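Local coordinates for walker-type atpase (Pyrococcus abyssi, PDB 2QEN), which binds ADP and magnesium and, as a Walker-type P-loop protein, probably hydrolyses ATP, although its cellular role is unknown, at residues L33-G38 and I167-S172; E136-R141 and G171-L176; F211-F216 and N226-A231. The protein carries 1 engineered substitution. All coordinates share one frame; numbering follows the deposited sequence.

Interaction 1 of 3, residues L33-G38 and I167-S172; sequences LTLLLG and IILTGS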
ATOM      1  N   LEU A  33       1.135   6.120 -16.685  1.00 30.03           N
ATOM      2  CA  LEU A  33       0.617   6.015 -15.334  1.00 29.95           C
ATOM      3  C   LEU A  33       0.327   4.532 -15.001  1.00 29.61           C
ATOM      4  O   LEU A  33      -0.335   3.834 -15.777  1.00 29.57           O
ATOM      5  CB  LEU A  33      -0.690   6.814 -15.241  1.00 30.33           C
ATOM      6  CG  LEU A  33      -1.142   7.590 -13.997  1.00 31.14           C
ATOM      7  CD1 LEU A  33      -2.665   7.712 -13.986  1.00 31.65           C
ATOM      8  CD2 LEU A  33      -0.651   7.034 -12.701  1.00 31.51           C
ATOM      9  N   THR A  34       0.796   4.080 -13.841  1.00 28.86           N
ATOM     10  CA  THR A  34       0.645   2.682 -13.390  1.00 28.62           C
ATOM     11  C   THR A  34       0.091   2.682 -11.970  1.00 28.14           C
ATOM     12  O   THR A  34       0.516   3.487 -11.145  1.00 28.93           O
ATOM     13  CB  THR A  34       2.019   1.951 -13.448  1.00 28.70           C
ATOM     14  OG1 THR A  34       2.423   1.825 -14.810  1.00 29.63           O
ATOM     15  CG2 THR A  34       1.980   0.552 -12.825  1.00 28.93           C
ATOM     16  N   LEU A  35      -0.869   1.803 -11.694  1.00 27.45           N
ATOM     17  CA  LEU A  35      -1.370   1.608 -10.332  1.00 26.81           C
ATOM     18  C   LEU A  35      -0.828   0.303  -9.744  1.00 26.46           C
ATOM     19  O   LEU A  35      -0.921  -0.755 -10.373  1.00 26.93           O
ATOM     20  CB  LEU A  35      -2.914   1.641 -10.272  1.00 26.49           C
ATOM     21  CG  LEU A  35      -3.654   2.689 -11.121  1.00 27.80           C
ATOM     22  CD1 LEU A  35      -5.166   2.589 -10.958  1.00 26.94           C
ATOM     23  CD2 LEU A  35      -3.164   4.110 -10.809  1.00 28.84           C
ATOM     24  N   LEU A  36      -0.240   0.384  -8.552  1.00 25.62           N
ATOM     25  CA  LEU A  36       0.222  -0.800  -7.863  1.00 24.94           C
ATOM     26  C   LEU A  36      -0.713  -1.104  -6.690  1.00 24.90           C
ATOM     27  O   LEU A  36      -0.776  -0.341  -5.726  1.00 25.11           O
ATOM     28  CB  LEU A  36       1.674  -0.642  -7.419  1.00 25.33           C
ATOM     29  CG  LEU A  36       2.328  -1.868  -6.780  1.00 24.34           C
ATOM     30  CD1 LEU A  36       2.689  -2.861  -7.860  1.00 22.89           C
ATOM     31  CD2 LEU A  36       3.568  -1.452  -5.992  1.00 23.94           C
ATOM     32  N   LEU A  37      -1.439  -2.215  -6.794  1.00 23.75           N
ATOM     33  CA  LEU A  37      -2.624  -2.454  -5.962  1.00 23.73           C
ATOM     34  C   LEU A  37      -2.603  -3.766  -5.197  1.00 23.59           C
ATOM     35  O   LEU A  37      -2.109  -4.781  -5.701  1.00 23.54           O
ATOM     36  CB  LEU A  37      -3.883  -2.412  -6.846  1.00 23.35           C
ATOM     37  CG  LEU A  37      -4.091  -1.172  -7.723  1.00 23.32           C
ATOM     38  CD1 LEU A  37      -5.293  -1.363  -8.684  1.00 23.01           C
ATOM     39  CD2 LEU A  37      -4.265   0.094  -6.866  1.00 21.71           C
ATOM     40  N   GLY A  38      -3.151  -3.735  -3.983  1.00 24.17           N
ATOM     41  CA  GLY A  38      -3.271  -4.912  -3.129  1.00 24.40           C
ATOM     42  C   GLY A  38      -3.564  -4.573  -1.676  1.00 25.58           C
ATOM     43  O   GLY A  38      -3.513  -3.413  -1.267  1.00 25.78           O
ATOM     44  N   ILE A 167       4.783   7.694 -13.667  1.00 30.19           N
ATOM     45  CA  ILE A 167       4.163   7.889 -12.363  1.00 30.39           C
ATOM     46  C   ILE A 167       3.567   6.539 -11.931  1.00 29.97           C
ATOM     47  O   ILE A 167       2.915   5.860 -12.727  1.00 30.02           O
ATOM     48  CB  ILE A 167       3.101   9.019 -12.396  1.00 30.17           C
ATOM     49  CG1 ILE A 167       3.761  10.388 -12.612  1.00 30.68           C
ATOM     50  CG2 ILE A 167       2.233   9.029 -11.105  1.00 30.06           C
ATOM     51  CD1 ILE A 167       2.759  11.514 -12.737  1.00 30.90           C
ATOM     52  N   ILE A 168       3.884   6.135 -10.705  1.00 29.76           N
ATOM     53  CA  ILE A 168       3.307   4.953 -10.081  1.00 29.24           C
ATOM     54  C   ILE A 168       2.507   5.442  -8.883  1.00 29.39           C
ATOM     55  O   ILE A 168       3.030   6.201  -8.067  1.00 29.76           O
ATOM     56  CB  ILE A 168       4.400   3.958  -9.606  1.00 29.57           C
ATOM     57  CG1 ILE A 168       5.222   3.454 -10.798  1.00 28.56           C
ATOM     58  CG2 ILE A 168       3.768   2.750  -8.844  1.00 28.58           C
ATOM     59  CD1 ILE A 168       6.483   2.687 -10.407  1.00 28.50           C
ATOM     60  N   LEU A 169       1.246   5.023  -8.797  1.00 29.05           N
ATOM     61  CA  LEU A 169       0.401   5.272  -7.631  1.00 28.56           C
ATOM     62  C   LEU A 169       0.076   3.937  -6.981  1.00 28.40           C
ATOM     63  O   LEU A 169      -0.398   3.008  -7.640  1.00 28.46           O
ATOM     64  CB  LEU A 169      -0.904   5.992  -8.030  1.00 28.32           C
ATOM     65  CG  LEU A 169      -0.818   7.253  -8.911  1.00 29.44           C
ATOM     66  CD1 LEU A 169      -2.222   7.767  -9.173  1.00 30.61           C
ATOM     67  CD2 LEU A 169       0.007   8.341  -8.261  1.00 27.87           C
ATOM     68  N   THR A 170       0.356   3.831  -5.697  1.00 28.43           N
ATOM     69  CA  THR A 170       0.043   2.618  -4.975  1.00 29.33           C
ATOM     70  C   THR A 170      -1.135   2.917  -4.056  1.00 29.21           C
ATOM     71  O   THR A 170      -1.386   4.081  -3.700  1.00 29.41           O
ATOM     72  CB  THR A 170       1.233   2.068  -4.126  1.00 29.07           C
ATOM     73  OG1 THR A 170       1.158   2.598  -2.799  1.00 30.72           O
ATOM     74  CG2 THR A 170       2.601   2.397  -4.764  1.00 28.18           C
ATOM     75  N   GLY A 171      -1.841   1.860  -3.682  1.00 29.00           N
ATOM     76  CA  GLY A 171      -2.946   1.953  -2.739  1.00 28.24           C
ATOM     77  C   GLY A 171      -3.283   0.604  -2.133  1.00 27.70           C
ATOM     78  O   GLY A 171      -3.415  -0.401  -2.845  1.00 27.66           O
ATOM     79  N   SER A 172      -3.384   0.585  -0.808  1.00 27.03           N
ATOM     80  CA  SER A 172      -3.966  -0.541  -0.081  1.00 26.87           C
ATOM     81  C   SER A 172      -5.493  -0.439  -0.079  1.00 26.60           C
ATOM     82  O   SER A 172      -6.183  -1.460  -0.066  1.00 26.74           O
ATOM     83  CB  SER A 172      -3.441  -0.586   1.354  1.00 26.77           C
ATOM     84  OG  SER A 172      -2.021  -0.726   1.377  1.00 28.25           O
TER
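T34 and L36 use both backbone N and O to join strand 33-37 to I167, L169 and G171 as parallel neighbours. The segment axes come within 4.6 Å at an angle of 23°, a modest twist, and the residues pair in step from L33 beside I167 to L37 beside G171. T34 N binds I167 O at 3.0 Å. T34 O takes L169 N at 2.9 Å. L36 N then binds L169 O at 2.8 Å, and L36 O takes G171 N. The peptide groups of L33, L35 and L37 turn the other way, to strand 196-199 and V200, so strand 33-37 is bonded on both edges.

Leucine and isoleucine suit the two covered faces. On the face of L33, L35 and L169, the methyl L33 CD2 lies 3.8 Å from L169 CG. L33 CD2 also meets I167 CG2 at 3.9 Å. L35 CD2 touches L169 CB at 4.0 Å. Helices 149-161 and 174-181 pack over this layer, helix 18-30 over the other. There L36 and T170 run alongside each other with their tips on the same side: T170 CG2, anti to its own carbonyl carbon, touches L36 CB at 4.1 Å. A threonine fits because its methyl serves this apolar layer while OG1 binds D135 and the backbone N of E136. T34 likewise spends its hydroxyl on S27.

Beyond the last bond, G38 O and S172 OG both accept from NZ of K44, which contacts ADP, and S172 OG also bonds to E136. The contact therefore passes from an apolar sheet interior to the polar C-terminal end of the strands, consistent with a bonded strand pair presenting the start of the P-loop and its neighbouring polar groups to the nucleotide.

Interaction 2 of 3, residues E136-R141 and G171-L176; sequences EAQYLR and GSEVGL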
ATOM      1  N   GLU A 136       0.526   5.001  -1.352  1.00 29.19           N
ATOM      2  CA  GLU A 136      -0.798   5.224  -0.751  1.00 28.38           C
ATOM      3  C   GLU A 136      -1.375   6.564  -1.216  1.00 27.40           C
ATOM      4  O   GLU A 136      -1.790   7.417  -0.407  1.00 27.25           O
ATOM      5  CB  GLU A 136      -0.762   5.117   0.789  1.00 28.83           C
ATOM      6  CG  GLU A 136      -0.222   3.792   1.373  1.00 29.67           C
ATOM      7  CD  GLU A 136      -1.108   2.567   1.131  1.00 31.79           C
ATOM      8  OE1 GLU A 136      -2.294   2.719   0.758  1.00 33.25           O
ATOM      9  OE2 GLU A 136      -0.608   1.429   1.322  1.00 32.72           O
ATOM     10  N   ALA A 137      -1.447   6.699  -2.536  1.00 26.24           N
ATOM     11  CA  ALA A 137      -1.826   7.932  -3.212  1.00 25.37           C
ATOM     12  C   ALA A 137      -3.288   8.352  -2.981  1.00 25.14           C
ATOM     13  O   ALA A 137      -3.672   9.486  -3.285  1.00 24.34           O
ATOM     14  CB  ALA A 137      -1.517   7.809  -4.708  1.00 24.81           C
ATOM     15  N   GLN A 138      -4.099   7.457  -2.420  1.00 25.21           N
ATOM     16  CA  GLN A 138      -5.484   7.811  -2.089  1.00 25.34           C
ATOM     17  C   GLN A 138      -5.549   8.915  -1.023  1.00 26.01           C
ATOM     18  O   GLN A 138      -6.569   9.607  -0.904  1.00 26.54           O
ATOM     19  CB  GLN A 138      -6.318   6.578  -1.682  1.00 25.13           C
ATOM     20  CG  GLN A 138      -5.980   5.979  -0.324  1.00 24.43           C
ATOM     21  CD  GLN A 138      -4.866   4.941  -0.381  1.00 23.89           C
ATOM     22  OE1 GLN A 138      -4.203   4.771  -1.402  1.00 23.90           O
ATOM     23  NE2 GLN A 138      -4.663   4.242   0.726  1.00 22.53           N
ATOM     24  N   TYR A 139      -4.466   9.084  -0.255  1.00 25.92           N
ATOM     25  CA  TYR A 139      -4.405  10.160   0.731  1.00 26.37           C
ATOM     26  C   TYR A 139      -4.214  11.541   0.112  1.00 26.21           C
ATOM     27  O   TYR A 139      -4.295  12.548   0.806  1.00 26.06           O
ATOM     28  CB  TYR A 139      -3.327   9.899   1.784  1.00 27.38           C
ATOM     29  CG  TYR A 139      -3.687   8.793   2.755  1.00 27.43           C
ATOM     30  CD1 TYR A 139      -4.454   9.052   3.879  1.00 28.85           C
ATOM     31  CD2 TYR A 139      -3.249   7.490   2.540  1.00 29.22           C
ATOM     32  CE1 TYR A 139      -4.791   8.031   4.784  1.00 29.83           C
ATOM     33  CE2 TYR A 139      -3.573   6.460   3.433  1.00 30.37           C
ATOM     34  CZ  TYR A 139      -4.338   6.743   4.554  1.00 28.82           C
ATOM     35  OH  TYR A 139      -4.675   5.735   5.425  1.00 30.98           O
ATOM     36  N   LEU A 140      -3.975  11.586  -1.189  1.00 26.28           N
ATOM     37  CA  LEU A 140      -3.830  12.860  -1.891  1.00 27.18           C
ATOM     38  C   LEU A 140      -5.176  13.561  -2.056  1.00 26.86           C
ATOM     39  O   LEU A 140      -5.219  14.731  -2.433  1.00 27.80           O
ATOM     40  CB  LEU A 140      -3.117  12.679  -3.241  1.00 26.70           C
ATOM     41  CG  LEU A 140      -1.659  12.179  -3.169  1.00 28.27           C
ATOM     42  CD1 LEU A 140      -1.078  11.909  -4.586  1.00 27.45           C
ATOM     43  CD2 LEU A 140      -0.733  13.129  -2.358  1.00 28.07           C
ATOM     44  N   ARG A 141      -6.263  12.854  -1.744  1.00 26.79           N
ATOM     45  CA  ARG A 141      -7.596  13.461  -1.690  1.00 26.71           C
ATOM     46  C   ARG A 141      -7.689  14.465  -0.540  1.00 26.75           C
ATOM     47  O   ARG A 141      -8.584  15.306  -0.512  1.00 26.96           O
ATOM     48  CB  ARG A 141      -8.709  12.394  -1.619  1.00 26.67           C
ATOM     49  CG  ARG A 141      -8.896  11.676  -0.283  1.00 26.03           C
ATOM     50  CD  ARG A 141      -9.934  10.567  -0.429  1.00 26.58           C
ATOM     51  NE  ARG A 141     -10.353   9.954   0.839  1.00 25.54           N
ATOM     52  CZ  ARG A 141      -9.675   9.004   1.491  1.00 27.07           C
ATOM     53  NH1 ARG A 141      -8.512   8.558   1.014  1.00 25.63           N
ATOM     54  NH2 ARG A 141     -10.153   8.499   2.633  1.00 25.18           N
ATOM     55  N   GLY A 171      -1.841   1.860  -3.682  1.00 29.00           N
ATOM     56  CA  GLY A 171      -2.946   1.953  -2.739  1.00 28.24           C
ATOM     57  C   GLY A 171      -3.283   0.604  -2.133  1.00 27.70           C
ATOM     58  O   GLY A 171      -3.415  -0.401  -2.845  1.00 27.66           O
ATOM     59  N   SER A 172      -3.384   0.585  -0.808  1.00 27.03           N
ATOM     60  CA  SER A 172      -3.966  -0.541  -0.081  1.00 26.87           C
ATOM     61  C   SER A 172      -5.493  -0.439  -0.079  1.00 26.60           C
ATOM     62  O   SER A 172      -6.183  -1.460  -0.066  1.00 26.74           O
ATOM     63  CB  SER A 172      -3.441  -0.586   1.354  1.00 26.77           C
ATOM     64  OG  SER A 172      -2.021  -0.726   1.377  1.00 28.25           O
ATOM     65  N   GLU A 173      -6.009   0.791  -0.079  1.00 25.66           N
ATOM     66  CA  GLU A 173      -7.444   1.046  -0.161  1.00 25.58           C
ATOM     67  C   GLU A 173      -7.761   1.237  -1.638  1.00 25.27           C
ATOM     68  O   GLU A 173      -7.942   2.358  -2.112  1.00 24.76           O
ATOM     69  CB  GLU A 173      -7.838   2.275   0.673  1.00 25.21           C
ATOM     70  CG  GLU A 173      -7.367   2.213   2.158  1.00 26.14           C
ATOM     71  CD  GLU A 173      -7.675   3.488   2.944  1.00 26.66           C
ATOM     72  OE1 GLU A 173      -7.063   4.545   2.642  1.00 28.53           O
ATOM     73  OE2 GLU A 173      -8.517   3.439   3.874  1.00 28.69           O
ATOM     74  N   VAL A 174      -7.788   0.117  -2.358  1.00 25.37           N
ATOM     75  CA  VAL A 174      -7.898   0.095  -3.814  1.00 25.54           C
ATOM     76  C   VAL A 174      -9.125   0.843  -4.362  1.00 25.81           C
ATOM     77  O   VAL A 174      -9.015   1.641  -5.299  1.00 26.14           O
ATOM     78  CB  VAL A 174      -7.846  -1.357  -4.362  1.00 25.75           C
ATOM     79  CG1 VAL A 174      -7.978  -1.357  -5.900  1.00 26.10           C
ATOM     80  CG2 VAL A 174      -6.544  -2.035  -3.952  1.00 24.71           C
ATOM     81  N   GLY A 175     -10.283   0.592  -3.773  1.00 25.81           N
ATOM     82  CA  GLY A 175     -11.513   1.247  -4.198  1.00 26.53           C
ATOM     83  C   GLY A 175     -11.444   2.748  -4.012  1.00 26.67           C
ATOM     84  O   GLY A 175     -12.017   3.494  -4.792  1.00 26.18           O
ATOM     85  N   LEU A 176     -10.732   3.175  -2.967  1.00 27.10           N
ATOM     86  CA  LEU A 176     -10.589   4.584  -2.622  1.00 27.11           C
ATOM     87  C   LEU A 176      -9.632   5.275  -3.567  1.00 27.39           C
ATOM     88  O   LEU A 176      -9.782   6.471  -3.841  1.00 27.50           O
ATOM     89  CB  LEU A 176     -10.127   4.737  -1.166  1.00 27.18           C
ATOM     90  CG  LEU A 176     -11.088   5.266  -0.078  1.00 27.68           C
ATOM     91  CD1 LEU A 176     -12.602   5.071  -0.336  1.00 26.61           C
ATOM     92  CD2 LEU A 176     -10.714   4.774   1.306  1.00 26.83           C
TER
HETATM   93  O   HOH W   1      -7.417   7.074   2.812  1.00 32.91           O
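E136 holds S172 with both carboxylate oxygens. S172 OG donates to the syn lone pair of E136 OE2 at 2.6 Å, and S172 N reaches E136 OE1 at 2.9 Å in an almost straight bond (174°). The bend of the glutamate at chi2 (-68°) turns its carboxylate back to S172. E136 OE1 is gripped again, through its anti lone pair, by Q138 NE2 at 2.8 Å. That amide also donates to E173 OE1 at 3.1 Å, so one amide N joins two carboxylates and fixes both in place.

Farther out, a water accepts from R141 NH1 and donates to E173 OE1, while R141 NH1 also binds Q138 O at 2.9 Å. L176 CG lies over one face of the guanidinium, and Q138 CB packs against L176. Q138 OE1 sits 3.4 Å from G171 CA, where a beta-carbon would crowd the amide oxygen.

E136 follows D135 at the end of strand 130-135, and both are magnesium-binding residues of this protein, as expected of a Walker B motif, although in this chain neither is bound to the metal. S172, at the tip of the adjacent strand, occupies a place that probably corresponds to sensor 1 in related P-loop ATPases.

Interaction 3 of 3, residues F211-F216 and N226-A231; sequences FLKRGF and NEIEEA. With ADP (adenosine-5'-diphosphate), chain C.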
ATOM      1  N   PHE A 211       8.923 -19.348   1.942  1.00 28.16           N
ATOM      2  CA  PHE A 211       9.303 -18.088   2.579  1.00 28.42           C
ATOM      3  C   PHE A 211       9.834 -18.349   3.987  1.00 27.86           C
ATOM      4  O   PHE A 211      10.961 -17.972   4.303  1.00 27.75           O
ATOM      5  CB  PHE A 211       8.084 -17.144   2.606  1.00 28.60           C
ATOM      6  CG  PHE A 211       8.371 -15.764   3.126  1.00 29.86           C
ATOM      7  CD1 PHE A 211       8.392 -15.501   4.508  1.00 29.82           C
ATOM      8  CD2 PHE A 211       8.574 -14.705   2.239  1.00 27.89           C
ATOM      9  CE1 PHE A 211       8.655 -14.216   4.995  1.00 27.59           C
ATOM     10  CE2 PHE A 211       8.825 -13.428   2.713  1.00 29.10           C
ATOM     11  CZ  PHE A 211       8.863 -13.184   4.108  1.00 29.02           C
ATOM     12  N   LEU A 212       9.027 -19.011   4.814  1.00 27.40           N
ATOM     13  CA  LEU A 212       9.412 -19.373   6.175  1.00 27.81           C
ATOM     14  C   LEU A 212      10.641 -20.276   6.230  1.00 27.96           C
ATOM     15  O   LEU A 212      11.548 -20.059   7.039  1.00 27.67           O
ATOM     16  CB  LEU A 212       8.239 -20.050   6.906  1.00 27.52           C
ATOM     17  CG  LEU A 212       7.091 -19.121   7.323  1.00 27.82           C
ATOM     18  CD1 LEU A 212       6.038 -19.900   8.118  1.00 27.01           C
ATOM     19  CD2 LEU A 212       7.613 -17.886   8.129  1.00 24.14           C
ATOM     20  N   LYS A 213      10.664 -21.282   5.363  1.00 28.24           N
ATOM     21  CA  LYS A 213      11.806 -22.182   5.231  1.00 28.88           C
ATOM     22  C   LYS A 213      13.115 -21.444   4.975  1.00 29.01           C
ATOM     23  O   LYS A 213      14.104 -21.710   5.650  1.00 29.11           O
ATOM     24  CB  LYS A 213      11.543 -23.218   4.137  1.00 28.47           C
ATOM     25  CG  LYS A 213      10.681 -24.378   4.614  1.00 30.05           C
ATOM     26  CD  LYS A 213      10.393 -25.408   3.510  1.00 30.00           C
ATOM     27  CE  LYS A 213      11.658 -26.061   2.974  1.00 33.63           C
ATOM     28  NZ  LYS A 213      12.521 -26.569   4.086  1.00 36.72           N
ATOM     29  N   ARG A 214      13.114 -20.520   4.011  1.00 29.54           N
ATOM     30  CA  ARG A 214      14.292 -19.696   3.714  1.00 30.46           C
ATOM     31  C   ARG A 214      14.723 -18.874   4.939  1.00 30.33           C
ATOM     32  O   ARG A 214      15.907 -18.860   5.292  1.00 30.64           O
ATOM     33  CB  ARG A 214      14.046 -18.784   2.497  1.00 30.20           C
ATOM     34  CG  ARG A 214      15.286 -18.066   2.002  1.00 31.28           C
ATOM     35  CD  ARG A 214      15.023 -17.229   0.746  1.00 32.54           C
ATOM     36  NE  ARG A 214      15.341 -17.933  -0.504  1.00 36.81           N
ATOM     37  CZ  ARG A 214      15.213 -17.399  -1.721  1.00 38.67           C
ATOM     38  NH1 ARG A 214      14.769 -16.152  -1.858  1.00 40.37           N
ATOM     39  NH2 ARG A 214      15.529 -18.103  -2.807  1.00 38.83           N
ATOM     40  N   GLY A 215      13.759 -18.217   5.590  1.00 30.09           N
ATOM     41  CA  GLY A 215      14.016 -17.426   6.796  1.00 29.75           C
ATOM     42  C   GLY A 215      14.765 -18.160   7.904  1.00 29.74           C
ATOM     43  O   GLY A 215      15.664 -17.597   8.522  1.00 29.99           O
ATOM     44  N   PHE A 216      14.390 -19.410   8.156  1.00 29.76           N
ATOM     45  CA  PHE A 216      15.036 -20.239   9.174  1.00 29.95           C
ATOM     46  C   PHE A 216      16.372 -20.812   8.687  1.00 30.90           C
ATOM     47  O   PHE A 216      17.322 -20.935   9.462  1.00 30.98           O
ATOM     48  CB  PHE A 216      14.093 -21.348   9.645  1.00 28.86           C
ATOM     49  CG  PHE A 216      12.891 -20.840  10.403  1.00 28.09           C
ATOM     50  CD1 PHE A 216      13.046 -20.187  11.629  1.00 26.26           C
ATOM     51  CD2 PHE A 216      11.599 -21.013   9.897  1.00 26.52           C
ATOM     52  CE1 PHE A 216      11.933 -19.702  12.335  1.00 25.26           C
ATOM     53  CE2 PHE A 216      10.484 -20.528  10.600  1.00 26.20           C
ATOM     54  CZ  PHE A 216      10.658 -19.881  11.822  1.00 26.16           C
ATOM     55  N   ASN A 226       5.667 -29.611  10.384  1.00 30.56           N
ATOM     56  CA  ASN A 226       4.322 -29.335  10.890  1.00 30.47           C
ATOM     57  C   ASN A 226       4.131 -27.955  11.556  1.00 29.85           C
ATOM     58  O   ASN A 226       3.020 -27.430  11.563  1.00 28.70           O
ATOM     59  CB  ASN A 226       3.850 -30.467  11.822  1.00 30.69           C
ATOM     60  CG  ASN A 226       3.229 -31.654  11.057  1.00 33.14           C
ATOM     61  OD1 ASN A 226       2.877 -31.549   9.870  1.00 34.94           O
ATOM     62  ND2 ASN A 226       3.088 -32.787  11.745  1.00 32.02           N
ATOM     63  N   GLU A 227       5.205 -27.384  12.108  1.00 29.73           N
ATOM     64  CA  GLU A 227       5.153 -26.056  12.716  1.00 30.48           C
ATOM     65  C   GLU A 227       5.093 -24.956  11.650  1.00 30.79           C
ATOM     66  O   GLU A 227       4.404 -23.944  11.820  1.00 30.95           O
ATOM     67  CB  GLU A 227       6.354 -25.813  13.651  1.00 29.90           C
ATOM     68  CG  GLU A 227       6.373 -26.690  14.925  1.00 31.45           C
ATOM     69  CD  GLU A 227       7.582 -26.398  15.817  1.00 31.87           C
ATOM     70  OE1 GLU A 227       8.103 -25.253  15.786  1.00 32.70           O
ATOM     71  OE2 GLU A 227       8.020 -27.318  16.546  1.00 35.20           O
ATOM     72  N   ILE A 228       5.831 -25.142  10.562  1.00 31.34           N
ATOM     73  CA  ILE A 228       5.736 -24.231   9.420  1.00 31.66           C
ATOM     74  C   ILE A 228       4.351 -24.323   8.748  1.00 32.14           C
ATOM     75  O   ILE A 228       3.746 -23.297   8.429  1.00 32.36           O
ATOM     76  CB  ILE A 228       6.933 -24.419   8.427  1.00 31.93           C
ATOM     77  CG1 ILE A 228       8.190 -23.734   9.012  1.00 31.20           C
ATOM     78  CG2 ILE A 228       6.596 -23.867   7.011  1.00 31.02           C
ATOM     79  CD1 ILE A 228       9.498 -24.246   8.464  1.00 30.97           C
ATOM     80  N   GLU A 229       3.838 -25.540   8.571  1.00 32.21           N
ATOM     81  CA  GLU A 229       2.476 -25.729   8.054  1.00 33.04           C
ATOM     82  C   GLU A 229       1.432 -25.042   8.929  1.00 33.05           C
ATOM     83  O   GLU A 229       0.563 -24.338   8.419  1.00 32.22           O
ATOM     84  CB  GLU A 229       2.140 -27.215   7.901  1.00 33.42           C
ATOM     85  CG  GLU A 229       3.124 -27.959   7.028  1.00 36.15           C
ATOM     86  CD  GLU A 229       2.512 -29.144   6.323  1.00 40.72           C
ATOM     87  OE1 GLU A 229       2.235 -30.169   7.000  1.00 41.86           O
ATOM     88  OE2 GLU A 229       2.330 -29.046   5.082  1.00 41.33           O
ATOM     89  N   GLU A 230       1.529 -25.240  10.246  1.00 33.34           N
ATOM     90  CA  GLU A 230       0.618 -24.591  11.195  1.00 34.25           C
ATOM     91  C   GLU A 230       0.716 -23.050  11.157  1.00 33.55           C
ATOM     92  O   GLU A 230      -0.291 -22.358  11.244  1.00 33.77           O
ATOM     93  CB  GLU A 230       0.846 -25.128  12.616  1.00 35.05           C
ATOM     94  CG  GLU A 230      -0.304 -24.884  13.587  1.00 38.46           C
ATOM     95  CD  GLU A 230      -1.379 -25.960  13.538  1.00 41.69           C
ATOM     96  OE1 GLU A 230      -1.147 -27.106  14.008  1.00 41.97           O
ATOM     97  OE2 GLU A 230      -2.477 -25.646  13.032  1.00 45.35           O
ATOM     98  N   ALA A 231       1.921 -22.506  11.021  1.00 33.29           N
ATOM     99  CA  ALA A 231       2.079 -21.047  10.924  1.00 32.77           C
ATOM    100  C   ALA A 231       1.397 -20.483   9.661  1.00 32.84           C
ATOM    101  O   ALA A 231       0.772 -19.432   9.706  1.00 32.74           O
ATOM    102  CB  ALA A 231       3.542 -20.663  10.965  1.00 32.45           C
TER
HETATM  103  PB  ADP C 999       2.312  -2.783   1.929  1.00 25.32           P
HETATM  104  O1B ADP C 999       1.720  -3.649   0.844  1.00 26.10           O
HETATM  105  O2B ADP C 999       3.091  -1.615   1.365  1.00 25.79           O
HETATM  106  O3B ADP C 999       1.368  -2.370   3.027  1.00 26.33           O
HETATM  107  PA  ADP C 999       4.976  -3.610   2.910  1.00 26.61           P
HETATM  108  O1A ADP C 999       5.760  -3.556   1.625  1.00 25.17           O
HETATM  109  O2A ADP C 999       5.223  -2.600   3.987  1.00 22.84           O
HETATM  110  O3A ADP C 999       3.372  -3.763   2.639  1.00 26.10           O
HETATM  111  O5' ADP C 999       5.250  -5.094   3.492  1.00 26.65           O
HETATM  112  C5' ADP C 999       4.965  -5.471   4.843  1.00 25.42           C
HETATM  113  C4' ADP C 999       6.223  -6.126   5.429  1.00 26.73           C
HETATM  114  O4' ADP C 999       6.338  -7.488   4.977  1.00 25.55           O
HETATM  115  C3' ADP C 999       7.546  -5.484   5.013  1.00 26.32           C
HETATM  116  O3' ADP C 999       7.988  -4.492   5.931  1.00 27.79           O
HETATM  117  C2' ADP C 999       8.515  -6.622   5.064  1.00 26.33           C
HETATM  118  O2' ADP C 999       8.689  -6.912   6.449  1.00 25.75           O
HETATM  119  C1' ADP C 999       7.690  -7.789   4.613  1.00 24.43           C
HETATM  120  N9  ADP C 999       7.704  -8.141   3.176  1.00 24.15           N
HETATM  121  C8  ADP C 999       6.780  -7.758   2.276  1.00 23.37           C
HETATM  122  N7  ADP C 999       7.018  -8.310   1.062  1.00 23.56           N
HETATM  123  C5  ADP C 999       8.123  -9.068   1.178  1.00 23.88           C
HETATM  124  C6  ADP C 999       8.929  -9.925   0.284  1.00 23.98           C
HETATM  125  N6  ADP C 999       8.589 -10.088  -1.015  1.00 23.88           N
HETATM  126  N1  ADP C 999      10.015 -10.545   0.811  1.00 23.78           N
HETATM  127  C2  ADP C 999      10.370 -10.383   2.090  1.00 23.87           C
HETATM  128  N3  ADP C 999       9.673  -9.639   2.970  1.00 24.64           N
HETATM  129  C4  ADP C 999       8.566  -8.963   2.580  1.00 24.21           C
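I228 buries the most surface in the contact, fitting against L212, K213 and F216. The axes of the two short helical segments pass 10.6 Å apart at 129°, so only a small patch of each meets the other. Both ends of the isoleucine work: I228 CG2 meets L212 CD1 at 4.2 Å, while I228 CD1 lies between K213 CG (4.0 Å) and F216 CD2 (4.1 Å). The I228 and F216 side chains run past one another in opposing directions. L212 CD1 also reaches A231 CB at 3.9 Å, where a small alanine lets the leucine come near the helix. F3 and Y249 meet the F216 ring edge-to-face, extending the hydrophobic cluster.

The looser side begins at K213. Its CG joins the packing across I228 at about a right angle, but the chain then bends at chi3 and chi4, and because the lysine touches a crystal neighbour the place of its end may owe something to the crystal. On the other helix E229 leaves the contact, its CB directed away, and makes a long, weak ion pair with K205.

F211 turns the edge of its ring to the nucleotide instead: with CG anti to the backbone N (chi1 -175°), the ring brings CE2 to 3.5 Å from ADP C2. F15 meets this ring edge-to-face. An alanine here would probably open a gap beside the C2 edge of adenine and leave F15 without this edge-to-face partner. The two segments thus meet through van der Waals packing of apolar side chains, with no hydrogen bond between them, and helix 205-217 also serves the base through F211.

Interactions 1 and 2 are neighbours, their centres 9 Å apart, and they share G171 and S172, where strand 165-171 passes into the turn before helix 174-181. T170 O probably accepts from A137 N, tying strand 165-171 to the residues just after strand 130-135, its neighbour in the same five-stranded parallel sheet. Interaction 3 comes later in the chain, after strand 196-199, in helices 205-217 and 225-235; its centre lies about 30 Å from that of interaction 1 and about 33 Å from that of interaction 2. ADP bridges the distance, its phosphates near the sheet and its adenine beside helix 205-217, so both regions contribute to one nucleotide site.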